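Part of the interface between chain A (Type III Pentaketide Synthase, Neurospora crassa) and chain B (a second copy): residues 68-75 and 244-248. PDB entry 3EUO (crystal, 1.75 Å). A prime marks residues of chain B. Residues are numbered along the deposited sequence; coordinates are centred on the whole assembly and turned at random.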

# COMPACT_ATOMS: atom_id res chain seq x y z
N PRO A 68 -19.60 14.69 -3.20
CA PRO A 68 -19.13 14.32 -1.86
C PRO A 68 -17.64 14.58 -1.73
O PRO A 68 -16.90 14.40 -2.70
CB PRO A 68 -19.41 12.81 -1.79
CG PRO A 68 -19.51 12.37 -3.23
CD PRO A 68 -20.13 13.53 -3.94
N THR A 69 -17.20 15.03 -0.56
CA THR A 69 -15.77 15.18 -0.31
C THR A 69 -15.14 13.81 -0.15
O THR A 69 -15.85 12.80 0.00
CB THR A 69 -15.47 16.02 0.96
OG1 THR A 69 -15.73 15.22 2.13
CG2 THR A 69 -16.34 17.29 0.98
N VAL A 70 -13.81 13.77 -0.16
CA VAL A 70 -13.09 12.52 -0.03
C VAL A 70 -13.38 11.85 1.33
O VAL A 70 -13.40 10.63 1.42
CB VAL A 70 -11.56 12.70 -0.32
CG1 VAL A 70 -10.92 13.67 0.67
CG2 VAL A 70 -10.83 11.36 -0.38
N LYS A 71 -13.65 12.66 2.35
CA LYS A 71 -14.06 12.14 3.66
C LYS A 71 -15.43 11.46 3.59
O LYS A 71 -15.65 10.41 4.19
CB LYS A 71 -14.10 13.27 4.70
CG LYS A 71 -14.55 12.83 6.10
CD LYS A 71 -14.54 14.00 7.08
CE LYS A 71 -14.83 13.55 8.50
NZ LYS A 71 -13.69 12.75 9.10
N GLU A 72 -16.35 12.09 2.85
CA GLU A 72 -17.69 11.57 2.70
C GLU A 72 -17.68 10.28 1.87
O GLU A 72 -18.41 9.33 2.16
CB GLU A 72 -18.62 12.64 2.12
CG GLU A 72 -18.93 13.75 3.14
CD GLU A 72 -19.44 15.05 2.53
OE1 GLU A 72 -19.25 15.30 1.32
OE2 GLU A 72 -20.03 15.86 3.29
N LEU A 73 -16.81 10.25 0.86
CA LEU A 73 -16.57 9.03 0.08
C LEU A 73 -16.07 7.91 0.97
O LEU A 73 -16.54 6.77 0.87
CB LEU A 73 -15.58 9.30 -1.06
CG LEU A 73 -16.09 10.16 -2.21
CD1 LEU A 73 -14.95 10.55 -3.13
CD2 LEU A 73 -17.19 9.44 -3.00
N HIS A 74 -15.13 8.23 1.86
CA HIS A 74 -14.57 7.22 2.73
C HIS A 74 -15.64 6.57 3.60
O HIS A 74 -15.65 5.35 3.79
CB HIS A 74 -13.45 7.76 3.61
CG HIS A 74 -12.97 6.76 4.62
ND1 HIS A 74 -13.32 6.82 5.95
CD2 HIS A 74 -12.24 5.63 4.47
CE1 HIS A 74 -12.80 5.79 6.58
NE2 HIS A 74 -12.14 5.05 5.71
N GLU A 75 -16.56 7.39 4.12
CA GLU A 75 -17.63 6.88 4.96
C GLU A 75 -18.44 5.80 4.26
O GLU A 75 -18.76 4.77 4.86
CB GLU A 75 -18.52 8.03 5.43
CG GLU A 75 -17.82 8.91 6.46
CD GLU A 75 -18.49 10.26 6.68
OE1 GLU A 75 -19.48 10.58 5.98
OE2 GLU A 75 -18.02 10.99 7.57
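Chain B, residues 244-248: DVDPM

Chain B lays the end of a β-strand, residues 244′ to 246′, across the first turns of the chain A helix that starts at Val70; the two axes approach to 6.9 Å and their N-to-C directions differ by 135°, so the strand runs obliquely against the helix. Asp244′ (phi/psi -94/129), Val245′ (-61/147) and Asp246′ (-156/152) are extended, whereas Pro247′ (-55/-22) and Met248′ (-97/13) turn out of the strand. The nearest CA atoms across the contact are those of Lys71 and Asp246′, 4.9 Å apart. Val245′ points toward the helix with chi1 p (74°): its CG2 lies 3.7 Å from Val70 CG2, and its CG1 lies 4.0 Å from His74 CB, one turn further along. Val70, also p (62°), directs CG1 to the Asp246′-Pro247′ peptide, 3.3 Å from Asp246′ C and 3.5 Å from Pro247′ N, with Pro247′ CD 4.0 Å from the same methyl. Thr69 caps the helix: in its p rotamer (75°) OG1 accepts from Glu72 N at 3.3 Å and, weakly, from Lys71 N at 3.3 Å, while Glu72 OE1 returns the favour by accepting from Thr69 N at 2.8 Å. Pro247′ CD packs 4.0 Å from that same Thr69 OG1. The CA-to-CB bond of Lys71 points sideways to the chain B stretch, and the side chain runs extended (t, t, t) before chi4 turns to p (71°). Its NZ donates to a water at 2.9 Å, which in turn donates to Val245′ O (2.9 Å) and Asp246′ OD1 (2.7 Å); no direct hydrogen bond joins the stretches, and Lys71 NZ to Asp244′ OD2, at 4.5 Å, is too long for a salt bridge. Asp246′ starts away from the helix, but its t rotamer (-166°) brings the carboxylate nearer: OD1 takes the water, and OD2 accepts from Met248′ N at 2.9 Å, bracing the turn.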

# COMPACT_ATOMS: atom_id res chain seq x y z
N ASP B 244 -7.25 10.25 9.18
CA ASP B 244 -8.45 10.14 8.34
C ASP B 244 -8.36 11.04 7.12
O ASP B 244 -8.09 12.24 7.25
CB ASP B 244 -9.71 10.54 9.13
CG ASP B 244 -10.04 9.57 10.26
OD1 ASP B 244 -9.59 8.41 10.22
OD2 ASP B 244 -10.77 9.99 11.19
N VAL B 245 -8.61 10.47 5.94
CA VAL B 245 -8.55 11.26 4.71
C VAL B 245 -9.59 12.39 4.74
O VAL B 245 -10.67 12.24 5.31
CB VAL B 245 -8.65 10.39 3.42
CG1 VAL B 245 -10.06 9.87 3.19
CG2 VAL B 245 -8.14 11.16 2.21
N ASP B 246 -9.25 13.52 4.13
CA ASP B 246 -10.01 14.75 4.27
C ASP B 246 -9.73 15.62 3.05
O ASP B 246 -8.69 15.48 2.43
CB ASP B 246 -9.52 15.48 5.53
CG ASP B 246 -10.45 16.60 5.97
OD1 ASP B 246 -11.39 16.32 6.74
OD2 ASP B 246 -10.23 17.75 5.56
N PRO B 247 -10.68 16.49 2.66
CA PRO B 247 -10.32 17.45 1.60
C PRO B 247 -9.06 18.29 1.91
O PRO B 247 -8.42 18.78 0.97
CB PRO B 247 -11.57 18.33 1.49
CG PRO B 247 -12.40 18.03 2.69
CD PRO B 247 -12.09 16.62 3.06
N MET B 248 -8.69 18.42 3.19
CA MET B 248 -7.49 19.15 3.61
C MET B 248 -6.26 18.27 3.86
O MET B 248 -5.27 18.72 4.45
CB MET B 248 -7.74 19.94 4.90
CG MET B 248 -8.80 20.99 4.81
SD MET B 248 -8.92 22.00 6.31
CE MET B 248 -10.10 23.15 5.62
O HOH W 1 -11.37 13.78 7.72